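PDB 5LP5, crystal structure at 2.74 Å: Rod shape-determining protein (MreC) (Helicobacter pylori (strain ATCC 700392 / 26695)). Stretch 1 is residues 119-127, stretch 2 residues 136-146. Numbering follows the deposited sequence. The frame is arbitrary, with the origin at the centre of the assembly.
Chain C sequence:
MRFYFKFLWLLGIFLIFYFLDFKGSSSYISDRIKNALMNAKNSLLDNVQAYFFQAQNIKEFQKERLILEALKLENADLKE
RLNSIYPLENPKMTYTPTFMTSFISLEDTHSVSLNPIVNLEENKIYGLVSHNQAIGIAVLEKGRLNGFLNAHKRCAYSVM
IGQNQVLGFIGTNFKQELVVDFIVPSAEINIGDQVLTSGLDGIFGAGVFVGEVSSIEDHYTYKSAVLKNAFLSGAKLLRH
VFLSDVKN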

# COMPACT_ATOMS: atom_id res chain seq x y z
N ASN C 119 -9.58 -9.47 42.95
CA ASN C 119 -8.30 -9.22 42.26
C ASN C 119 -8.27 -9.24 40.72
O ASN C 119 -7.84 -10.19 40.07
N LEU C 120 -8.71 -8.12 40.17
CA LEU C 120 -8.44 -7.78 38.80
C LEU C 120 -7.23 -6.87 38.80
O LEU C 120 -6.85 -6.34 39.85
N GLU C 121 -6.62 -6.70 37.64
CA GLU C 121 -5.55 -5.74 37.47
C GLU C 121 -6.12 -4.41 37.03
O GLU C 121 -7.05 -4.34 36.20
N GLU C 122 -5.50 -3.34 37.54
CA GLU C 122 -5.95 -2.02 37.23
C GLU C 122 -5.43 -1.65 35.85
O GLU C 122 -4.31 -1.99 35.48
N ASN C 123 -6.28 -0.98 35.09
CA ASN C 123 -5.95 -0.50 33.75
C ASN C 123 -5.82 -1.60 32.69
O ASN C 123 -5.64 -1.29 31.52
N LYS C 124 -5.93 -2.87 33.08
CA LYS C 124 -6.01 -3.91 32.09
C LYS C 124 -7.38 -3.82 31.46
O LYS C 124 -8.37 -3.60 32.17
N ILE C 125 -7.44 -3.96 30.14
CA ILE C 125 -8.69 -3.88 29.43
C ILE C 125 -9.32 -5.26 29.25
O ILE C 125 -8.75 -6.13 28.59
N TYR C 126 -10.49 -5.45 29.85
CA TYR C 126 -11.23 -6.71 29.79
C TYR C 126 -12.36 -6.62 28.79
O TYR C 126 -12.81 -5.54 28.46
N GLY C 127 -12.79 -7.77 28.28
CA GLY C 127 -13.91 -7.83 27.35
C GLY C 127 -15.19 -8.12 28.10
O GLY C 127 -15.18 -8.77 29.14
N GLY C 136 -18.92 -4.89 24.75
CA GLY C 136 -17.99 -3.77 25.03
C GLY C 136 -16.80 -4.21 25.86
O GLY C 136 -16.44 -5.37 25.86
N ILE C 137 -16.18 -3.28 26.55
CA ILE C 137 -15.02 -3.58 27.36
C ILE C 137 -15.16 -3.01 28.75
O ILE C 137 -16.06 -2.22 29.01
N ALA C 138 -14.25 -3.39 29.63
CA ALA C 138 -14.31 -2.98 31.03
C ALA C 138 -12.93 -2.69 31.57
O ALA C 138 -12.01 -3.46 31.33
N VAL C 139 -12.80 -1.60 32.30
CA VAL C 139 -11.51 -1.26 32.92
C VAL C 139 -11.67 -0.91 34.39
O VAL C 139 -12.60 -0.20 34.78
N LEU C 140 -10.74 -1.41 35.20
CA LEU C 140 -10.69 -1.03 36.61
C LEU C 140 -9.83 0.22 36.73
O LEU C 140 -8.71 0.24 36.27
N GLU C 141 -10.38 1.27 37.32
CA GLU C 141 -9.64 2.52 37.54
C GLU C 141 -10.01 3.06 38.91
O GLU C 141 -11.20 3.19 39.23
N LYS C 142 -8.99 3.36 39.71
CA LYS C 142 -9.18 3.83 41.07
C LYS C 142 -10.29 3.09 41.77
O LYS C 142 -11.25 3.69 42.24
N GLY C 143 -10.18 1.77 41.79
CA GLY C 143 -11.11 0.97 42.57
C GLY C 143 -12.51 0.80 42.03
O GLY C 143 -13.32 0.14 42.66
N ARG C 144 -12.80 1.39 40.87
CA ARG C 144 -14.14 1.29 40.24
C ARG C 144 -14.10 0.53 38.92
O ARG C 144 -13.27 0.79 38.05
N LEU C 145 -15.01 -0.40 38.77
CA LEU C 145 -15.01 -1.24 37.57
C LEU C 145 -15.99 -0.64 36.56
O LEU C 145 -17.20 -0.67 36.75
N ASN C 146 -15.44 -0.07 35.50
CA ASN C 146 -16.25 0.66 34.54
C ASN C 146 -16.40 -0.10 33.23
O ASN C 146 -15.41 -0.57 32.65

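The contact is a short antiparallel strand pairing that frays into a loop-on-strand packing, held by backbone hydrogen bonds and lined on one face by Ile125, Ile137 and Val139 and on the other by Tyr126 and Ala138, with a leucine cluster of Leu120, Leu140 and Leu145 beside them, and with 612 Å² buried in total. The strand axes of 125-127 and 136-141 approach to 4.5 Å with their directions 142° apart. The firmest register evidence is the pair Tyr126 and Ala138, where Tyr126 N donates to Ala138 O at 2.9 Å and Ala138 N donates to Tyr126 O at 2.8 Å, with N-H...acceptor angles of 167° and 151°.

Side chains alternate about this pair. Ile125, Ile137 and Val139 lie on one face: Ile125 (chi1 m, chi2 t) places CG2 3.8 Å from CD1 of Ile137 (chi1 p, chi2 t), while Ile125 CG1 lies 4.4 Å from CG2 of Val139 (chi1 t). The other branch of that valine serves the loop, as Val139 CG1 sits 3.6 Å from Asn123 CA. Gly127 faces Ile137 with a CA to CA distance of 4.4 Å.

On the face of Tyr126 and Ala138, the CB atoms of the two residues are 4.4 Å apart. Tyr126 adopts chi1 m with chi2 near -80°, and Ala138 O lies at the edge of its ring, near the ring plane. The phenol reaches back along its own stretch, where Tyr126 OH accepts a hydrogen bond from Glu121 N at 3.0 Å and so ties the loop to the strand.

Beyond the bridged residues, Leu120 in the loop and Leu140 near the end of strand 136-141 both point their CA-to-CB bonds toward the opposing stretch. Leu140 (chi1 t, chi2 p) has the largest covered area, 88 Å², and its CD2 comes within 4.2 Å of Leu120 CB. Leu120 (chi1 m, chi2 t) also extends CD1 to 4.0 Å from CD1 of Leu145 (chi1 t, chi2 p), whose CB is directed sideways although its end comes nearer.

Polar contacts secure the loop. Asn123 N donates to Leu140 O at 3.0 Å and 159°; the same carbonyl oxygen, Leu140 O, is 3.2 Å from Glu122 CG. Glu122 (chi1 t, chi2 t) starts sideways, yet its carboxylate reaches the type I' turn from Glu141 to Arg144, and Lys142 N donates to Glu122 OE2 in a weak bond of 3.2 Å at 153°. Asn123 (chi1 m) points away at CB, but its end returns, bringing ND2 to 3.8 Å from Glu141 CG, a contact rather than a hydrogen bond.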

# COMPACT_ATOMS: atom_id res chain seq x y z
CB ASN C 119 -7.11 -10.00 42.88
CG ASN C 119 -7.47 -11.41 43.31
OD1 ASN C 119 -8.15 -12.14 42.57
ND2 ASN C 119 -7.01 -11.80 44.52
CB LEU C 120 -9.61 -7.02 38.19
CG LEU C 120 -10.91 -7.81 38.04
CD1 LEU C 120 -12.04 -6.92 37.55
CD2 LEU C 120 -10.72 -8.95 37.07
CB GLU C 121 -4.56 -6.18 36.40
CG GLU C 121 -3.84 -7.48 36.60
CD GLU C 121 -2.93 -7.75 35.42
OE1 GLU C 121 -2.63 -6.80 34.65
OE2 GLU C 121 -2.53 -8.92 35.25
CB GLU C 122 -5.46 -1.04 38.30
CG GLU C 122 -6.24 0.28 38.30
CD GLU C 122 -6.05 1.10 39.54
OE1 GLU C 122 -6.03 0.52 40.64
OE2 GLU C 122 -5.94 2.34 39.38
CB ASN C 123 -4.70 0.36 33.75
CG ASN C 123 -4.80 1.51 34.72
OD1 ASN C 123 -4.07 1.55 35.71
ND2 ASN C 123 -5.74 2.44 34.46
CB LYS C 124 -5.83 -5.29 32.71
CG LYS C 124 -5.73 -6.39 31.68
CD LYS C 124 -5.67 -7.77 32.32
CE LYS C 124 -5.75 -8.84 31.25
NZ LYS C 124 -5.68 -10.19 31.80
CB ILE C 125 -8.50 -3.28 28.03
CG1 ILE C 125 -7.90 -1.88 28.12
CG2 ILE C 125 -9.81 -3.24 27.28
CD1 ILE C 125 -7.18 -1.46 26.86
CB TYR C 126 -11.80 -7.04 31.18
CG TYR C 126 -10.75 -7.25 32.24
CD1 TYR C 126 -10.07 -8.46 32.34
CD2 TYR C 126 -10.41 -6.24 33.13
CE1 TYR C 126 -9.09 -8.66 33.31
CE2 TYR C 126 -9.44 -6.44 34.10
CZ TYR C 126 -8.78 -7.65 34.19
OH TYR C 126 -7.80 -7.87 35.13
CB ILE C 137 -13.72 -3.01 26.75
CG1 ILE C 137 -13.74 -1.48 26.78
CG2 ILE C 137 -13.53 -3.52 25.32
CD1 ILE C 137 -12.50 -0.83 26.22
CB ALA C 138 -14.99 -4.07 31.86
CB VAL C 139 -10.84 -0.05 32.25
CG1 VAL C 139 -9.37 0.01 32.66
CG2 VAL C 139 -10.98 -0.12 30.74
CB LEU C 140 -10.10 -2.16 37.45
CG LEU C 140 -9.91 -1.90 38.93
CD1 LEU C 140 -11.24 -1.67 39.61
CD2 LEU C 140 -9.16 -3.07 39.58
CB GLU C 141 -9.96 3.59 36.50
CG GLU C 141 -9.41 3.31 35.10
CD GLU C 141 -10.07 4.15 34.01
OE1 GLU C 141 -11.27 4.50 34.13
OE2 GLU C 141 -9.39 4.45 33.00
CB LYS C 142 -9.45 5.33 41.08
CG LYS C 142 -8.19 6.14 40.87
CD LYS C 142 -8.44 7.65 40.94
CE LYS C 142 -7.21 8.44 40.52
NZ LYS C 142 -7.01 8.38 39.03
CB ARG C 144 -14.71 2.68 39.97
CG ARG C 144 -14.78 3.53 41.22
CD ARG C 144 -15.36 4.89 40.98
NE ARG C 144 -15.54 5.56 42.26
CZ ARG C 144 -16.59 5.40 43.06
NH1 ARG C 144 -17.59 4.59 42.72
NH2 ARG C 144 -16.66 6.06 44.22
CB LEU C 145 -15.38 -2.67 37.93
CG LEU C 145 -15.26 -3.67 36.80
CD1 LEU C 145 -13.88 -3.65 36.17
CD2 LEU C 145 -15.61 -5.06 37.31
CB ASN C 146 -15.63 2.01 34.25
CG ASN C 146 -15.60 2.91 35.44
OD1 ASN C 146 -16.53 2.91 36.26
ND2 ASN C 146 -14.52 3.68 35.56